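Local coordinates for protein AtRbcX1 (Arabidopsis thaliana, PDB 4GR2) that acts as a chloroplast chaperone in the assembly of Rubisco, working as a homodimer, at residues His20-Val26 / Arg83-Ala87. The protein carries 2 engineered substitutions. Sequence-based numbering, arbitrary orientation.
Engineered in segment 83-87: Ala-87 (natural residue Cys).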
ATOM      1  N   HIS B  20      -5.522   6.114   0.452  1.00 41.10           N
ATOM      2  CA  HIS B  20      -6.083   7.342  -0.139  1.00 44.71           C
ATOM      3  C   HIS B  20      -5.913   7.327  -1.669  1.00 44.92           C
ATOM      4  O   HIS B  20      -6.890   7.396  -2.422  1.00 42.62           O
ATOM      5  CB  HIS B  20      -5.421   8.572   0.518  1.00 44.69           C
ATOM      6  CG  HIS B  20      -5.826   9.886  -0.088  1.00 53.83           C
ATOM      7  ND1 HIS B  20      -4.909  10.801  -0.566  1.00 50.76           N
ATOM      8  CD2 HIS B  20      -7.044  10.441  -0.285  1.00 51.93           C
ATOM      9  CE1 HIS B  20      -5.543  11.856  -1.041  1.00 48.02           C
ATOM     10  NE2 HIS B  20      -6.840  11.661  -0.888  1.00 59.57           N
ATOM     11  N   ASP B  21      -4.667   7.165  -2.120  1.00 42.42           N
ATOM     12  CA  ASP B  21      -4.377   7.120  -3.547  1.00 44.13           C
ATOM     13  C   ASP B  21      -5.026   5.927  -4.211  1.00 39.82           C
ATOM     14  O   ASP B  21      -5.538   6.043  -5.333  1.00 42.51           O
ATOM     15  CB  ASP B  21      -2.860   7.130  -3.824  1.00 50.13           C
ATOM     16  CG  ASP B  21      -2.235   8.494  -3.589  1.00 56.35           C
ATOM     17  OD1 ASP B  21      -2.936   9.517  -3.811  1.00 52.72           O
ATOM     18  OD2 ASP B  21      -1.047   8.539  -3.184  1.00 56.55           O
ATOM     19  N   PHE B  22      -4.994   4.780  -3.536  1.00 40.97           N
ATOM     20  CA  PHE B  22      -5.698   3.595  -4.039  1.00 44.61           C
ATOM     21  C   PHE B  22      -7.209   3.881  -4.231  1.00 39.87           C
ATOM     22  O   PHE B  22      -7.794   3.482  -5.229  1.00 40.84           O
ATOM     23  CB  PHE B  22      -5.487   2.380  -3.111  1.00 43.51           C
ATOM     24  CG  PHE B  22      -6.070   1.102  -3.655  1.00 45.01           C
ATOM     25  CD1 PHE B  22      -5.666   0.614  -4.898  1.00 49.29           C
ATOM     26  CD2 PHE B  22      -7.043   0.402  -2.945  1.00 45.03           C
ATOM     27  CE1 PHE B  22      -6.214  -0.561  -5.418  1.00 51.96           C
ATOM     28  CE2 PHE B  22      -7.591  -0.777  -3.457  1.00 43.81           C
ATOM     29  CZ  PHE B  22      -7.184  -1.255  -4.679  1.00 47.87           C
ATOM     30  N   PHE B  23      -7.828   4.563  -3.269  1.00 45.15           N
ATOM     31  CA  PHE B  23      -9.259   4.896  -3.376  1.00 44.94           C
ATOM     32  C   PHE B  23      -9.560   5.844  -4.528  1.00 45.12           C
ATOM     33  O   PHE B  23     -10.584   5.691  -5.201  1.00 48.31           O
ATOM     34  CB  PHE B  23      -9.807   5.455  -2.060  1.00 45.10           C
ATOM     35  CG  PHE B  23      -9.831   4.445  -0.948  1.00 39.51           C
ATOM     36  CD1 PHE B  23     -10.111   3.118  -1.217  1.00 42.38           C
ATOM     37  CD2 PHE B  23      -9.526   4.817   0.358  1.00 45.01           C
ATOM     38  CE1 PHE B  23     -10.121   2.170  -0.189  1.00 44.81           C
ATOM     39  CE2 PHE B  23      -9.518   3.874   1.391  1.00 42.22           C
ATOM     40  CZ  PHE B  23      -9.822   2.549   1.108  1.00 43.25           C
ATOM     41  N   THR B  24      -8.673   6.806  -4.771  1.00 45.93           N
ATOM     42  CA  THR B  24      -8.798   7.663  -5.969  1.00 42.36           C
ATOM     43  C   THR B  24      -8.819   6.839  -7.236  1.00 40.56           C
ATOM     44  O   THR B  24      -9.604   7.094  -8.133  1.00 47.11           O
ATOM     45  CB  THR B  24      -7.649   8.666  -6.077  1.00 42.08           C
ATOM     46  OG1 THR B  24      -7.619   9.475  -4.890  1.00 43.75           O
ATOM     47  CG2 THR B  24      -7.781   9.550  -7.339  1.00 42.07           C
ATOM     48  N   TYR B  25      -7.962   5.822  -7.295  1.00 44.68           N
ATOM     49  CA  TYR B  25      -7.876   4.950  -8.458  1.00 46.64           C
ATOM     50  C   TYR B  25      -9.110   4.053  -8.626  1.00 47.88           C
ATOM     51  O   TYR B  25      -9.591   3.864  -9.745  1.00 53.31           O
ATOM     52  CB  TYR B  25      -6.579   4.111  -8.417  1.00 54.28           C
ATOM     53  CG  TYR B  25      -6.706   2.752  -9.064  1.00 58.56           C
ATOM     54  CD1 TYR B  25      -6.441   2.569 -10.418  1.00 65.42           C
ATOM     55  CD2 TYR B  25      -7.103   1.646  -8.317  1.00 63.66           C
ATOM     56  CE1 TYR B  25      -6.571   1.315 -11.008  1.00 64.28           C
ATOM     57  CE2 TYR B  25      -7.241   0.399  -8.895  1.00 67.24           C
ATOM     58  CZ  TYR B  25      -6.970   0.236 -10.238  1.00 68.55           C
ATOM     59  OH  TYR B  25      -7.109  -1.017 -10.793  1.00 74.80           O
ATOM     60  N   VAL B  26      -9.592   3.470  -7.526  1.00 48.78           N
ATOM     61  CA  VAL B  26     -10.859   2.738  -7.547  1.00 48.56           C
ATOM     62  C   VAL B  26     -11.987   3.662  -8.058  1.00 41.41           C
ATOM     63  O   VAL B  26     -12.745   3.297  -8.949  1.00 48.99           O
ATOM     64  CB  VAL B  26     -11.250   2.203  -6.150  1.00 46.32           C
ATOM     65  CG1 VAL B  26     -12.515   1.355  -6.249  1.00 47.44           C
ATOM     66  CG2 VAL B  26     -10.126   1.376  -5.543  1.00 50.33           C
ATOM     67  N   ARG B  83     -15.122   8.534  -4.478  1.00 53.51           N
ATOM     68  CA  ARG B  83     -14.014   7.957  -3.715  1.00 56.25           C
ATOM     69  C   ARG B  83     -14.303   8.100  -2.222  1.00 55.19           C
ATOM     70  O   ARG B  83     -13.826   7.300  -1.417  1.00 47.29           O
ATOM     71  CB  ARG B  83     -12.630   8.525  -4.111  1.00 56.24           C
ATOM     72  CG  ARG B  83     -12.070   9.571  -3.174  1.00 58.63           C
ATOM     73  CD  ARG B  83     -10.865  10.302  -3.732  1.00 50.69           C
ATOM     74  NE  ARG B  83     -10.726  11.628  -3.116  1.00 51.02           N
ATOM     75  CZ  ARG B  83      -9.578  12.292  -3.041  1.00 54.45           C
ATOM     76  NH1 ARG B  83      -8.469  11.750  -3.543  1.00 43.47           N
ATOM     77  NH2 ARG B  83      -9.527  13.487  -2.464  1.00 45.36           N
ATOM     78  N   SER B  84     -15.089   9.107  -1.843  1.00 49.89           N
ATOM     79  CA  SER B  84     -15.441   9.259  -0.431  1.00 57.85           C
ATOM     80  C   SER B  84     -16.457   8.191  -0.014  1.00 55.84           C
ATOM     81  O   SER B  84     -16.316   7.535   1.031  1.00 50.58           O
ATOM     82  CB  SER B  84     -15.979  10.656  -0.129  1.00 53.70           C
ATOM     83  OG  SER B  84     -16.030  10.859   1.272  1.00 62.46           O
ATOM     84  N   ALA B  85     -17.463   8.006  -0.860  1.00 51.64           N
ATOM     85  CA  ALA B  85     -18.514   7.047  -0.594  1.00 59.69           C
ATOM     86  C   ALA B  85     -17.976   5.623  -0.586  1.00 53.56           C
ATOM     87  O   ALA B  85     -18.328   4.840   0.290  1.00 53.59           O
ATOM     88  CB  ALA B  85     -19.660   7.200  -1.599  1.00 51.84           C
ATOM     89  N   TYR B  86     -17.137   5.285  -1.561  1.00 54.91           N
ATOM     90  CA  TYR B  86     -16.568   3.939  -1.633  1.00 52.16           C
ATOM     91  C   TYR B  86     -15.800   3.556  -0.364  1.00 49.32           C
ATOM     92  O   TYR B  86     -16.019   2.488   0.219  1.00 50.50           O
ATOM     93  CB  TYR B  86     -15.653   3.775  -2.838  1.00 49.91           C
ATOM     94  CG  TYR B  86     -15.088   2.383  -2.891  1.00 51.64           C
ATOM     95  CD1 TYR B  86     -15.899   1.312  -3.234  1.00 51.34           C
ATOM     96  CD2 TYR B  86     -13.758   2.121  -2.550  1.00 50.66           C
ATOM     97  CE1 TYR B  86     -15.412   0.027  -3.262  1.00 52.41           C
ATOM     98  CE2 TYR B  86     -13.255   0.824  -2.578  1.00 47.99           C
ATOM     99  CZ  TYR B  86     -14.090  -0.216  -2.932  1.00 53.22           C
ATOM    100  OH  TYR B  86     -13.631  -1.511  -2.979  1.00 52.39           O
ATOM    101  N   ALA B  87     -14.913   4.448   0.058  1.00 48.16           N
ATOM    102  CA  ALA B  87     -14.023   4.205   1.174  1.00 50.44           C
ATOM    103  C   ALA B  87     -14.798   4.111   2.498  1.00 54.55           C
ATOM    104  O   ALA B  87     -14.531   3.247   3.343  1.00 44.42           O
ATOM    105  CB  ALA B  87     -12.979   5.308   1.239  1.00 44.64           C
TER
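Arg-83 reaches Thr-24 because its chain runs extended from CG to NE, which carries the guanidinium along the flank of helix 11-35; Thr-24, with OG1 anti to its own carbonyl carbon (chi1 -58°), holds that oxygen out to meet it. Arg-83 NH1 donates to Thr-24 OG1 at 2.8 Å, and the oxygen sits at the guanidinium edge, essentially in its plane. That hydroxyl in turn leans on the helix, with a weak bond from Thr-24 OG1 to His-20 O. His-20 then comes in over a face of the guanidinium, ring and guanidinium planes 52° apart; its NE2 is 3.1 Å from Arg-83 NH1, yet the angle is too poor for a hydrogen bond. The other half of the contact is apolar. The methyl of Ala-87, an engineered residue, lies over one face of the Phe-23 ring, CB 3.8 Å from the centroid, in a CH-pi contact. Phe-23 CD1 in turn meets the edge of Tyr-86, whose face takes Val-26 CG1 at 3.9 Å from the ring centroid. Phe-91 also packs edge-to-face on Phe-23. The segments 20-26 and 83-87, on helices 11-35 and 70-90, meet with their N-to-C directions 112° apart, deep in this all-helical RbcX subunit. Arg-83 also reaches the dimer interface: NH1 forms a salt bridge with Asp-59 of its own chain, while NH2 hydrogen-bonds Ser-107 and Asn-108 of the second subunit. A buried cation gripped from both chains is consistent with a link between this helix packing and dimerisation, and Asp-59 probably offsets much of its charge.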